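Local atomic coordinates of putative PAS/PAC sensor protein (Nakamurella multipartita DSM 44233, PDB entry 6HMJ), a protein that senses blue light through a flavin-binding light-oxygen-voltage domain and mediates RNA binding, probably through its ANTAR domain, to regulate translation. Residues A[211-216]-A[311-316]; A[322-327]-A[347-352]; A[328-333]-A[341-346]. One frame throughout, in Å; residues are numbered along the deposited sequence.

Contact 1 (A[211-216]-A[311-316]); sequences KGWTVP and TTLIRN. With FMN (flavin mononucleotide), chain E.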
loop_
_atom_site.group_PDB
_atom_site.type_symbol
_atom_site.label_atom_id
_atom_site.label_comp_id
_atom_site.label_asym_id
_atom_site.label_seq_id
_atom_site.Cartn_x
_atom_site.Cartn_y
_atom_site.Cartn_z
ATOM N N LYS A 211 -2.199 -25.618 -14.446
ATOM C CA LYS A 211 -1.658 -26.399 -15.549
ATOM C C LYS A 211 -0.214 -25.993 -15.821
ATOM O O LYS A 211 0.095 -24.802 -15.920
ATOM C CB LYS A 211 -2.517 -26.200 -16.798
ATOM C CG LYS A 211 -4.017 -26.356 -16.543
ATOM C CD LYS A 211 -4.382 -27.704 -15.926
ATOM C CE LYS A 211 -5.736 -27.632 -15.233
ATOM N NZ LYS A 211 -6.226 -28.969 -14.800
ATOM N N GLY A 212 0.660 -26.983 -15.936
ATOM C CA GLY A 212 2.066 -26.776 -16.248
ATOM C C GLY A 212 2.377 -27.120 -17.689
ATOM O O GLY A 212 1.576 -26.863 -18.594
ATOM N N TRP A 213 3.545 -27.716 -17.905
ATOM C CA TRP A 213 4.005 -28.022 -19.257
ATOM C C TRP A 213 5.239 -28.918 -19.178
ATOM O O TRP A 213 5.761 -29.206 -18.095
ATOM C CB TRP A 213 4.308 -26.742 -20.041
ATOM C CG TRP A 213 4.989 -25.671 -19.233
ATOM C CD1 TRP A 213 4.411 -24.557 -18.700
ATOM C CD2 TRP A 213 6.376 -25.618 -18.866
ATOM N NE1 TRP A 213 5.349 -23.811 -18.027
ATOM C CE2 TRP A 213 6.563 -24.441 -18.114
ATOM C CE3 TRP A 213 7.476 -26.448 -19.102
ATOM C CZ2 TRP A 213 7.803 -24.074 -17.595
ATOM C CZ3 TRP A 213 8.711 -26.080 -18.584
ATOM C CH2 TRP A 213 8.861 -24.905 -17.840
ATOM N N THR A 214 5.697 -29.354 -20.351
ATOM C CA THR A 214 6.919 -30.132 -20.510
ATOM C C THR A 214 7.547 -29.715 -21.834
ATOM O O THR A 214 6.861 -29.697 -22.860
ATOM C CB THR A 214 6.635 -31.642 -20.504
ATOM O OG1 THR A 214 6.106 -32.036 -19.231
ATOM C CG2 THR A 214 7.900 -32.435 -20.786
ATOM N N VAL A 215 8.834 -29.379 -21.812
ATOM C CA VAL A 215 9.521 -28.885 -23.006
ATOM C C VAL A 215 10.887 -29.540 -23.116
ATOM O O VAL A 215 11.460 -29.999 -22.118
ATOM C CB VAL A 215 9.681 -27.352 -22.984
ATOM C CG1 VAL A 215 8.327 -26.677 -22.868
ATOM C CG2 VAL A 215 10.599 -26.930 -21.842
ATOM N N PRO A 216 11.443 -29.579 -24.321
ATOM C CA PRO A 216 12.779 -30.149 -24.523
ATOM C C PRO A 216 13.851 -29.158 -24.082
ATOM O O PRO A 216 13.565 -28.040 -23.657
ATOM C CB PRO A 216 12.823 -30.411 -26.028
ATOM C CG PRO A 216 11.932 -29.378 -26.607
ATOM C CD PRO A 216 10.836 -29.149 -25.595
ATOM N N THR A 311 12.514 -30.235 -19.592
ATOM C CA THR A 311 12.201 -29.494 -18.379
ATOM C C THR A 311 10.688 -29.487 -18.210
ATOM O O THR A 311 9.956 -29.225 -19.169
ATOM C CB THR A 311 12.735 -28.064 -18.444
ATOM O OG1 THR A 311 14.160 -28.090 -18.605
ATOM C CG2 THR A 311 12.386 -27.309 -17.166
ATOM N N THR A 312 10.226 -29.778 -16.998
ATOM C CA THR A 312 8.803 -29.896 -16.723
ATOM C C THR A 312 8.425 -28.974 -15.576
ATOM O O THR A 312 9.095 -28.960 -14.540
ATOM C CB THR A 312 8.425 -31.340 -16.379
ATOM O OG1 THR A 312 8.440 -32.133 -17.573
ATOM C CG2 THR A 312 7.042 -31.410 -15.741
ATOM N N LEU A 313 7.359 -28.206 -15.771
ATOM C CA LEU A 313 6.719 -27.456 -14.698
ATOM C C LEU A 313 5.451 -28.198 -14.301
ATOM O O LEU A 313 4.645 -28.562 -15.165
ATOM C CB LEU A 313 6.396 -26.029 -15.138
ATOM C CG LEU A 313 5.723 -25.134 -14.097
ATOM C CD1 LEU A 313 6.637 -24.929 -12.893
ATOM C CD2 LEU A 313 5.323 -23.796 -14.706
ATOM N N ILE A 314 5.286 -28.445 -13.003
ATOM C CA ILE A 314 4.172 -29.250 -12.523
ATOM C C ILE A 314 3.855 -28.847 -11.092
ATOM O O ILE A 314 4.724 -28.394 -10.343
ATOM C CB ILE A 314 4.487 -30.763 -12.630
ATOM C CG1 ILE A 314 3.228 -31.594 -12.376
ATOM C CG2 ILE A 314 5.599 -31.151 -11.659
ATOM C CD1 ILE A 314 3.388 -33.063 -12.722
ATOM N N ARG A 315 2.591 -29.021 -10.717
ATOM C CA ARG A 315 2.136 -28.711 -9.368
ATOM C C ARG A 315 2.421 -29.905 -8.463
ATOM O O ARG A 315 2.056 -31.039 -8.789
ATOM C CB ARG A 315 0.642 -28.377 -9.394
ATOM C CG ARG A 315 0.080 -27.794 -8.105
ATOM C CD ARG A 315 0.521 -26.349 -7.902
ATOM N NE ARG A 315 -0.188 -25.700 -6.799
ATOM C CZ ARG A 315 0.183 -24.550 -6.242
ATOM N NH1 ARG A 315 1.259 -23.911 -6.678
ATOM N NH2 ARG A 315 -0.526 -24.037 -5.245
ATOM N N ASN A 316 3.089 -29.654 -7.338
ATOM C CA ASN A 316 3.538 -30.709 -6.441
ATOM C C ASN A 316 3.136 -30.386 -5.009
ATOM O O ASN A 316 2.646 -29.296 -4.702
ATOM C CB ASN A 316 5.061 -30.899 -6.496
ATOM C CG ASN A 316 5.530 -31.761 -7.665
ATOM O OD1 ASN A 316 6.733 -31.916 -7.848
ATOM N ND2 ASN A 316 4.606 -32.323 -8.443
HETATM N N1 FMN E . 7.259 -35.993 -11.266
HETATM C C2 FMN E . 6.802 -35.037 -10.427
HETATM O O2 FMN E . 5.586 -34.749 -10.442
HETATM N N3 FMN E . 7.606 -34.380 -9.574
HETATM C C4 FMN E . 8.917 -34.618 -9.489
HETATM O O4 FMN E . 9.633 -33.987 -8.683
HETATM C C4A FMN E . 9.499 -35.651 -10.372
HETATM N N5 FMN E . 10.811 -35.955 -10.348
HETATM C C5A FMN E . 11.310 -36.906 -11.170
HETATM C C6 FMN E . 12.672 -37.189 -11.121
HETATM C C7 FMN E . 13.216 -38.161 -11.947
HETATM C C7M FMN E . 14.691 -38.454 -11.875
HETATM C C8 FMN E . 12.338 -38.895 -12.897
HETATM C C8M FMN E . 12.887 -39.953 -13.816
HETATM C C9 FMN E . 10.982 -38.610 -12.951
HETATM C C9A FMN E . 10.424 -37.641 -12.123
HETATM N N10 FMN E . 9.039 -37.330 -12.154
HETATM C C10 FMN E . 8.564 -36.336 -11.288
HETATM C "C1'" FMN E . 8.077 -37.975 -13.054
HETATM C "C2'" FMN E . 7.380 -39.127 -12.359
HETATM O "O2'" FMN E . 8.276 -39.805 -11.475
HETATM C "C3'" FMN E . 6.868 -40.097 -13.407
HETATM O "O3'" FMN E . 7.979 -40.567 -14.186
HETATM C "C4'" FMN E . 5.855 -39.476 -14.356
HETATM O "O4'" FMN E . 4.743 -38.960 -13.625
HETATM C "C5'" FMN E . 5.449 -40.574 -15.329
HETATM O "O5'" FMN E . 4.038 -40.678 -15.456
HETATM P P FMN E . 3.268 -41.858 -14.688
HETATM O O1P FMN E . 1.831 -41.598 -15.062
HETATM O O2P FMN E . 3.863 -43.117 -15.273
HETATM O O3P FMN E . 3.621 -41.678 -13.232
#

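Contact 2 (A[322-327]-A[347-352]); sequences HAFWNE and QLDVTE. With FMN (flavin mononucleotide), chain E.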
loop_
_atom_site.group_PDB
_atom_site.type_symbol
_atom_site.label_atom_id
_atom_site.label_comp_id
_atom_site.label_asym_id
_atom_site.label_seq_id
_atom_site.Cartn_x
_atom_site.Cartn_y
_atom_site.Cartn_z
ATOM N N HIS A 322 1.352 -29.297 1.654
ATOM C CA HIS A 322 1.411 -27.954 1.097
ATOM C C HIS A 322 1.984 -27.975 -0.312
ATOM O O HIS A 322 2.886 -28.755 -0.628
ATOM C CB HIS A 322 2.230 -27.033 1.997
ATOM C CG HIS A 322 1.465 -26.514 3.173
ATOM N ND1 HIS A 322 1.570 -27.058 4.436
ATOM C CD2 HIS A 322 0.566 -25.506 3.271
ATOM C CE1 HIS A 322 0.777 -26.401 5.262
ATOM N NE2 HIS A 322 0.156 -25.454 4.581
ATOM N N ALA A 323 1.440 -27.111 -1.162
ATOM C CA ALA A 323 1.700 -27.142 -2.589
ATOM C C ALA A 323 2.851 -26.216 -2.953
ATOM O O ALA A 323 3.224 -25.316 -2.199
ATOM C CB ALA A 323 0.443 -26.746 -3.369
ATOM N N PHE A 324 3.430 -26.469 -4.122
ATOM C CA PHE A 324 4.462 -25.605 -4.673
ATOM C C PHE A 324 4.615 -25.938 -6.149
ATOM O O PHE A 324 4.322 -27.057 -6.577
ATOM C CB PHE A 324 5.795 -25.768 -3.931
ATOM C CG PHE A 324 6.440 -27.119 -4.117
ATOM C CD1 PHE A 324 6.024 -28.213 -3.371
ATOM C CD2 PHE A 324 7.467 -27.291 -5.030
ATOM C CE1 PHE A 324 6.616 -29.451 -3.537
ATOM C CE2 PHE A 324 8.063 -28.529 -5.200
ATOM C CZ PHE A 324 7.635 -29.610 -4.451
ATOM N N TRP A 325 5.058 -24.952 -6.922
ATOM C CA TRP A 325 5.357 -25.179 -8.328
ATOM C C TRP A 325 6.761 -25.750 -8.458
ATOM O O TRP A 325 7.722 -25.191 -7.919
ATOM C CB TRP A 325 5.236 -23.887 -9.133
ATOM C CG TRP A 325 3.826 -23.511 -9.459
ATOM C CD1 TRP A 325 3.064 -22.563 -8.844
ATOM C CD2 TRP A 325 3.007 -24.082 -10.485
ATOM N NE1 TRP A 325 1.819 -22.506 -9.424
ATOM C CE2 TRP A 325 1.759 -23.430 -10.434
ATOM C CE3 TRP A 325 3.208 -25.081 -11.442
ATOM C CZ2 TRP A 325 0.718 -23.745 -11.303
ATOM C CZ3 TRP A 325 2.173 -25.392 -12.303
ATOM C CH2 TRP A 325 0.944 -24.726 -12.228
ATOM N N ASN A 326 6.875 -26.860 -9.181
ATOM C CA ASN A 326 8.123 -27.599 -9.320
ATOM C C ASN A 326 8.535 -27.567 -10.784
ATOM O O ASN A 326 7.893 -28.201 -11.628
ATOM C CB ASN A 326 7.948 -29.039 -8.829
ATOM C CG ASN A 326 9.238 -29.852 -8.878
ATOM O OD1 ASN A 326 10.237 -29.441 -9.472
ATOM N ND2 ASN A 326 9.213 -31.023 -8.251
ATOM N N GLU A 327 9.593 -26.823 -11.086
ATOM C CA GLU A 327 10.262 -26.914 -12.381
ATOM C C GLU A 327 11.461 -27.836 -12.189
ATOM O O GLU A 327 12.476 -27.438 -11.611
ATOM C CB GLU A 327 10.693 -25.548 -12.900
ATOM C CG GLU A 327 11.238 -25.616 -14.324
ATOM C CD GLU A 327 11.804 -24.307 -14.811
ATOM O OE1 GLU A 327 11.020 -23.471 -15.303
ATOM O OE2 GLU A 327 13.034 -24.113 -14.702
ATOM N N GLN A 347 14.871 -30.824 -8.970
ATOM C CA GLN A 347 13.638 -30.139 -8.616
ATOM C C GLN A 347 13.936 -28.739 -8.094
ATOM O O GLN A 347 14.895 -28.529 -7.343
ATOM C CB GLN A 347 12.865 -30.935 -7.565
ATOM C CG GLN A 347 12.390 -32.305 -8.035
ATOM C CD GLN A 347 13.451 -33.387 -7.908
ATOM O OE1 GLN A 347 14.593 -33.123 -7.528
ATOM N NE2 GLN A 347 13.071 -34.619 -8.219
ATOM N N LEU A 348 13.106 -27.779 -8.503
ATOM C CA LEU A 348 13.255 -26.381 -8.114
ATOM C C LEU A 348 11.892 -25.818 -7.751
ATOM O O LEU A 348 10.933 -25.965 -8.515
ATOM C CB LEU A 348 13.874 -25.544 -9.241
ATOM C CG LEU A 348 15.328 -25.843 -9.604
ATOM C CD1 LEU A 348 15.696 -25.146 -10.899
ATOM C CD2 LEU A 348 16.265 -25.409 -8.483
ATOM N N ASP A 349 11.810 -25.181 -6.586
ATOM C CA ASP A 349 10.602 -24.467 -6.184
ATOM C C ASP A 349 10.598 -23.113 -6.884
ATOM O O ASP A 349 11.356 -22.210 -6.509
ATOM C CB ASP A 349 10.554 -24.310 -4.668
ATOM C CG ASP A 349 9.277 -23.650 -4.193
ATOM O OD1 ASP A 349 8.445 -23.280 -5.049
ATOM O OD2 ASP A 349 9.100 -23.504 -2.965
ATOM N N VAL A 350 9.752 -22.973 -7.901
ATOM C CA VAL A 350 9.689 -21.749 -8.692
ATOM C C VAL A 350 8.332 -21.087 -8.487
ATOM O O VAL A 350 7.803 -20.431 -9.392
ATOM C CB VAL A 350 9.951 -22.038 -10.181
ATOM C CG1 VAL A 350 11.352 -22.594 -10.363
ATOM C CG2 VAL A 350 8.918 -23.004 -10.737
ATOM N N THR A 351 7.764 -21.258 -7.293
ATOM C CA THR A 351 6.432 -20.735 -7.017
ATOM C C THR A 351 6.371 -19.227 -7.240
ATOM O O THR A 351 5.505 -18.729 -7.968
ATOM C CB THR A 351 6.026 -21.083 -5.583
ATOM O OG1 THR A 351 6.027 -22.506 -5.419
ATOM C CG2 THR A 351 4.640 -20.531 -5.268
ATOM N N GLU A 352 7.287 -18.480 -6.615
ATOM C CA GLU A 352 7.239 -17.024 -6.711
ATOM C C GLU A 352 7.362 -16.556 -8.156
ATOM O O GLU A 352 6.660 -15.630 -8.577
ATOM C CB GLU A 352 8.344 -16.408 -5.858
ATOM C CG GLU A 352 8.115 -16.540 -4.368
ATOM C CD GLU A 352 6.966 -15.679 -3.888
ATOM O OE1 GLU A 352 5.850 -16.216 -3.719
ATOM O OE2 GLU A 352 7.176 -14.462 -3.679
HETATM N N1 FMN E . 7.259 -35.993 -11.266
HETATM C C2 FMN E . 6.802 -35.037 -10.427
HETATM O O2 FMN E . 5.586 -34.749 -10.442
HETATM N N3 FMN E . 7.606 -34.380 -9.574
HETATM C C4 FMN E . 8.917 -34.618 -9.489
HETATM O O4 FMN E . 9.633 -33.987 -8.683
HETATM C C4A FMN E . 9.499 -35.651 -10.372
HETATM N N5 FMN E . 10.811 -35.955 -10.348
HETATM C C5A FMN E . 11.310 -36.906 -11.170
HETATM C C6 FMN E . 12.672 -37.189 -11.121
HETATM C C7 FMN E . 13.216 -38.161 -11.947
HETATM C C7M FMN E . 14.691 -38.454 -11.875
HETATM C C8 FMN E . 12.338 -38.895 -12.897
HETATM C C8M FMN E . 12.887 -39.953 -13.816
HETATM C C9 FMN E . 10.982 -38.610 -12.951
HETATM C C9A FMN E . 10.424 -37.641 -12.123
HETATM N N10 FMN E . 9.039 -37.330 -12.154
HETATM C C10 FMN E . 8.564 -36.336 -11.288
HETATM C "C1'" FMN E . 8.077 -37.975 -13.054
HETATM C "C2'" FMN E . 7.380 -39.127 -12.359
HETATM O "O2'" FMN E . 8.276 -39.805 -11.475
HETATM C "C3'" FMN E . 6.868 -40.097 -13.407
HETATM O "O3'" FMN E . 7.979 -40.567 -14.186
HETATM C "C4'" FMN E . 5.855 -39.476 -14.356
HETATM O "O4'" FMN E . 4.743 -38.960 -13.625
HETATM C "C5'" FMN E . 5.449 -40.574 -15.329
HETATM O "O5'" FMN E . 4.038 -40.678 -15.456
HETATM P P FMN E . 3.268 -41.858 -14.688
HETATM O O1P FMN E . 1.831 -41.598 -15.062
HETATM O O2P FMN E . 3.863 -43.117 -15.273
HETATM O O3P FMN E . 3.621 -41.678 -13.232
#

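Contact 3 (A[328-333]-A[341-346]); sequences FHLSPV and THYIGY. With FMN (flavin mononucleotide), chain E.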
loop_
_atom_site.group_PDB
_atom_site.type_symbol
_atom_site.label_atom_id
_atom_site.label_comp_id
_atom_site.label_asym_id
_atom_site.label_seq_id
_atom_site.Cartn_x
_atom_site.Cartn_y
_atom_site.Cartn_z
ATOM N N PHE A 328 11.340 -29.074 -12.657
ATOM C CA PHE A 328 12.414 -30.049 -12.545
ATOM C C PHE A 328 12.875 -30.465 -13.933
ATOM O O PHE A 328 12.053 -30.762 -14.807
ATOM C CB PHE A 328 11.986 -31.271 -11.715
ATOM C CG PHE A 328 10.963 -32.147 -12.379
ATOM C CD1 PHE A 328 11.342 -33.129 -13.277
ATOM C CD2 PHE A 328 9.624 -32.020 -12.062
ATOM C CE1 PHE A 328 10.398 -33.945 -13.877
ATOM C CE2 PHE A 328 8.676 -32.835 -12.653
ATOM C CZ PHE A 328 9.064 -33.799 -13.560
ATOM N N HIS A 329 14.188 -30.477 -14.126
ATOM C CA HIS A 329 14.790 -30.889 -15.386
ATOM C C HIS A 329 15.134 -32.373 -15.324
ATOM O O HIS A 329 15.572 -32.880 -14.288
ATOM C CB HIS A 329 16.040 -30.050 -15.661
ATOM C CG HIS A 329 16.842 -30.511 -16.837
ATOM N ND1 HIS A 329 18.134 -30.976 -16.715
ATOM C CD2 HIS A 329 16.546 -30.567 -18.157
ATOM C CE1 HIS A 329 18.596 -31.307 -17.907
ATOM N NE2 HIS A 329 17.653 -31.069 -18.800
ATOM N N LEU A 330 14.915 -33.069 -16.436
ATOM C CA LEU A 330 15.189 -34.496 -16.545
ATOM C C LEU A 330 16.336 -34.685 -17.526
ATOM O O LEU A 330 16.217 -34.325 -18.703
ATOM C CB LEU A 330 13.953 -35.266 -17.008
ATOM C CG LEU A 330 12.830 -35.439 -15.985
ATOM C CD1 LEU A 330 11.586 -35.981 -16.665
ATOM C CD2 LEU A 330 13.250 -36.349 -14.848
ATOM N N SER A 331 17.440 -35.249 -17.042
ATOM C CA SER A 331 18.638 -35.438 -17.850
ATOM C C SER A 331 18.942 -36.925 -17.955
ATOM O O SER A 331 19.125 -37.587 -16.919
ATOM C CB SER A 331 19.820 -34.689 -17.229
ATOM O OG SER A 331 20.879 -34.563 -18.160
ATOM N N PRO A 332 18.985 -37.506 -19.154
ATOM C CA PRO A 332 19.266 -38.941 -19.262
ATOM C C PRO A 332 20.751 -39.238 -19.144
ATOM O O PRO A 332 21.605 -38.458 -19.573
ATOM C CB PRO A 332 18.740 -39.296 -20.659
ATOM C CG PRO A 332 18.896 -38.038 -21.436
ATOM C CD PRO A 332 18.641 -36.914 -20.461
ATOM N N VAL A 333 21.048 -40.395 -18.561
ATOM C CA VAL A 333 22.417 -40.871 -18.386
ATOM C C VAL A 333 22.548 -42.167 -19.173
ATOM O O VAL A 333 21.811 -43.127 -18.919
ATOM C CB VAL A 333 22.765 -41.090 -16.905
ATOM C CG1 VAL A 333 24.205 -41.544 -16.763
ATOM C CG2 VAL A 333 22.504 -39.823 -16.100
ATOM N N THR A 341 20.348 -45.844 -18.788
ATOM C CA THR A 341 20.161 -46.665 -17.599
ATOM C C THR A 341 19.564 -45.893 -16.429
ATOM O O THR A 341 18.817 -46.480 -15.641
ATOM C CB THR A 341 21.489 -47.312 -17.185
ATOM O OG1 THR A 341 22.364 -46.331 -16.622
ATOM C CG2 THR A 341 22.172 -47.945 -18.378
ATOM N N HIS A 342 19.853 -44.597 -16.301
ATOM C CA HIS A 342 19.282 -43.773 -15.245
ATOM C C HIS A 342 18.792 -42.444 -15.816
ATOM O O HIS A 342 19.029 -42.108 -16.980
ATOM C CB HIS A 342 20.284 -43.485 -14.113
ATOM C CG HIS A 342 20.720 -44.699 -13.354
ATOM N ND1 HIS A 342 21.579 -45.640 -13.881
ATOM C CD2 HIS A 342 20.417 -45.126 -12.105
ATOM C CE1 HIS A 342 21.791 -46.589 -12.988
ATOM N NE2 HIS A 342 21.095 -46.302 -11.902
ATOM N N TYR A 343 18.087 -41.699 -14.966
ATOM C CA TYR A 343 17.682 -40.324 -15.227
ATOM C C TYR A 343 17.983 -39.506 -13.981
ATOM O O TYR A 343 17.794 -39.985 -12.858
ATOM C CB TYR A 343 16.182 -40.214 -15.561
ATOM C CG TYR A 343 15.866 -39.978 -17.026
ATOM C CD1 TYR A 343 15.711 -41.042 -17.904
ATOM C CD2 TYR A 343 15.709 -38.693 -17.524
ATOM C CE1 TYR A 343 15.417 -40.831 -19.236
ATOM C CE2 TYR A 343 15.415 -38.472 -18.854
ATOM C CZ TYR A 343 15.269 -39.547 -19.706
ATOM O OH TYR A 343 14.977 -39.344 -21.035
ATOM N N ILE A 344 18.459 -38.282 -14.175
ATOM C CA ILE A 344 18.704 -37.357 -13.075
ATOM C C ILE A 344 17.608 -36.303 -13.087
ATOM O O ILE A 344 17.203 -35.825 -14.154
ATOM C CB ILE A 344 20.094 -36.700 -13.168
ATOM C CG1 ILE A 344 21.176 -37.761 -13.375
ATOM C CG2 ILE A 344 20.379 -35.895 -11.900
ATOM C CD1 ILE A 344 22.549 -37.186 -13.630
ATOM N N GLY A 345 17.122 -35.957 -11.904
ATOM C CA GLY A 345 16.096 -34.934 -11.753
ATOM C C GLY A 345 16.575 -33.841 -10.817
ATOM O O GLY A 345 17.156 -34.126 -9.769
ATOM N N TYR A 346 16.325 -32.592 -11.203
ATOM C CA TYR A 346 16.726 -31.418 -10.428
ATOM C C TYR A 346 15.472 -30.601 -10.136
ATOM O O TYR A 346 15.063 -29.771 -10.948
ATOM C CB TYR A 346 17.766 -30.582 -11.184
ATOM C CG TYR A 346 18.871 -31.395 -11.811
ATOM C CD1 TYR A 346 18.687 -32.019 -13.037
ATOM C CD2 TYR A 346 20.101 -31.537 -11.180
ATOM C CE1 TYR A 346 19.692 -32.765 -13.616
ATOM C CE2 TYR A 346 21.114 -32.279 -11.751
ATOM C CZ TYR A 346 20.904 -32.893 -12.968
ATOM O OH TYR A 346 21.909 -33.636 -13.545
HETATM N N1 FMN E . 7.259 -35.993 -11.266
HETATM C C2 FMN E . 6.802 -35.037 -10.427
HETATM O O2 FMN E . 5.586 -34.749 -10.442
HETATM N N3 FMN E . 7.606 -34.380 -9.574
HETATM C C4 FMN E . 8.917 -34.618 -9.489
HETATM O O4 FMN E . 9.633 -33.987 -8.683
HETATM C C4A FMN E . 9.499 -35.651 -10.372
HETATM N N5 FMN E . 10.811 -35.955 -10.348
HETATM C C5A FMN E . 11.310 -36.906 -11.170
HETATM C C6 FMN E . 12.672 -37.189 -11.121
HETATM C C7 FMN E . 13.216 -38.161 -11.947
HETATM C C7M FMN E . 14.691 -38.454 -11.875
HETATM C C8 FMN E . 12.338 -38.895 -12.897
HETATM C C8M FMN E . 12.887 -39.953 -13.816
HETATM C C9 FMN E . 10.982 -38.610 -12.951
HETATM C C9A FMN E . 10.424 -37.641 -12.123
HETATM N N10 FMN E . 9.039 -37.330 -12.154
HETATM C C10 FMN E . 8.564 -36.336 -11.288
HETATM C "C1'" FMN E . 8.077 -37.975 -13.054
HETATM C "C2'" FMN E . 7.380 -39.127 -12.359
HETATM O "O2'" FMN E . 8.276 -39.805 -11.475
HETATM C "C3'" FMN E . 6.868 -40.097 -13.407
HETATM O "O3'" FMN E . 7.979 -40.567 -14.186
HETATM C "C4'" FMN E . 5.855 -39.476 -14.356
HETATM O "O4'" FMN E . 4.743 -38.960 -13.625
HETATM C "C5'" FMN E . 5.449 -40.574 -15.329
HETATM O "O5'" FMN E . 4.038 -40.678 -15.456
HETATM P P FMN E . 3.268 -41.858 -14.688
HETATM O O1P FMN E . 1.831 -41.598 -15.062
HETATM O O2P FMN E . 3.863 -43.117 -15.273
HETATM O O3P FMN E . 3.621 -41.678 -13.232
HETATM O O HOH W 1 15.164 -27.774 -12.642
#

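Contact 1 (A[211-216]-A[311-316])
The indole of Trp-213 carries Leu-313 on one face and the carbonyl oxygen of Thr-311 at its edge, near the ring plane. The setting is an antiparallel PAS sheet: five strands keep the 2-1-5-4-3 order of that fold, and 213-216 is an added edge strand, bonded to 311-316. Leu-313 CB forms a CH-pi contact 3.5 Å from the centroid of the six-membered ring of Trp-213, offset toward the rim, while Leu-313 CD2 reaches along to NE1. CG of Trp-213 sits between its backbone N and carbonyl carbon (chi1 40°), and this rotation lays the indole across the neighbouring strand. Backbone bonds run both ways in the hydrogen-bonded pairs Trp-213/Leu-313 and Val-215/Thr-311; Thr-311 N meets Val-215 O nearly along the C=O axis at 2.7 Å. In the non-hydrogen-bonded pair between them, Thr-214 and Thr-312 lie side by side on the sheet face toward helix 294-305, their OG1 atoms hydrogen-bonded at 2.9 Å.

Further along, Asn-316 presents its flat amide to the FMN pyrimidine. Asn-316 OD1 accepts from FMN N3 and also from Asn-326, and Asn-316 ND2 donates to FMN O2 at 3.3 Å.

Contact 2 (A[322-327]-A[347-352])
Backbone hydrogen bonds set the frame in which segment 347-352 leaves the PAS core alongside strand 323-327. Val-350 N donates to Trp-325 O at 3.0 Å, from above the carbonyl plane, and Glu-327 N donates to Leu-348 O within its carbonyl plane. These two bonds enclose the single bridge between Asn-326 and Asp-349.

Side-chain polar bonds tie the start of helix 351-372 to the same strand. Thr-351 OG1 accepts from Trp-325 N at 3.0 Å and donates a hydrogen bond to Asp-349 OD1 at 2.6 Å, on its syn lone pair. Asp-349 OD1 takes a second bond from Thr-351 N, met from above the carboxylate plane; this is an Asx turn, leading through Val-350 at the N-cap position.

Apolar packing is lighter: both methyls of Val-350 lie against CB of Glu-327, whose carboxylate pairs with Arg-353, and CG2 of Val-350 approaches CB of Trp-325. The Trp-325 ring leads on to Val-354 and Gln-358 of helix 351-372.

A cation-pi contact joins that ring to Arg-315.

At the flavin, Asn-326 and Gln-347 run side by side with amide planes 50° apart. Asn-326 ND2 lies 3.0 Å from FMN O4, its hydrogen bond going to Asn-316 OD1; Asn-326 OD1 takes a weak bond from Leu-348 N. The Gln-347 chain bends at chi2 (84°), bringing NE2 to a weak bond with FMN N5, 3.4 Å away, while Thr-250 OG1 is its stronger partner.

An amide anchored at Thr-250 and bonded only weakly to N5 is consistent with the glutamine of other LOV domains, which responds when light-driven cysteinyl adduct formation protonates N5; Gln-347 is joined through Leu-348 and Asp-349 to the helix start, so such a change would probably be felt there.

Contact 3 (A[328-333]-A[341-346])
Val-333, Tyr-346 and Tyr-343 bury the largest areas in this antiparallel beta hairpin, whose strands 328-333 and 341-346 form part of the PAS sheet that lines the FMN pocket. Val-333 stands at a classic beta bulge: its N donates to His-342 O, its O accepts from Thr-341 N, and both residues face it. Val-333 CG2, anti to its carbonyl carbon, meets Ile-344 CD1 at 3.6 Å, crossing obliquely.

Tyr-346 lies on the same sheet face, alongside His-329. The two rings meet rim to rim with their planes 21° apart, and Ser-331 CB also reaches the Tyr-346 edge. Tyr-346 N donates to His-329 O at 3.2 Å; the return bond from His-329 N is weak, and a water accepts weakly from that N and donates to Tyr-346 O. The second subunit also uses this face, its Asp-244 bonding Ser-331 OG.

Tyr-343 turns to the flavin side. Pro-332 CB sits over its ring face, 3.9 Å from the centroid, in a CH-pi contact; Leu-330 CB lies 3.9 Å from Tyr-343 CD2, and OH binds Asp-308 O. An alanine here would remove the ring and hydroxyl, and would probably loosen the packing on Pro-332 and Leu-330 and the tie to Asp-308.

Phe-328 lays one ring face over the flavin, and Leu-330 CD2 reaches FMN C8. Gly-345 has no CB, which would collide with FMN C6; its N lies 3.5 Å from FMN C7M.

How the contacts relate
All three contacts gather round the FMN-bearing PAS sheet and all touch FMN. Strand 323-334 joins contacts 2 and 3, whose centres are 18 Å apart, and pairs with strand 310-317 of contact 1, centred 10 Å from contact 2 and 14 Å from contact 3. Along the chain contact 1 closes before the others begin; the hairpin of contact 3 then lies within the span bracketed by contact 2. The sheet continues past 340-346 to 250-253 and 261-264, while the chain leaves strand 340-346 through 347-350 into helix 351-372. The second subunit packs on contact 3. The continuity through contact 2 may help relay changes at the flavin to helix 351-372.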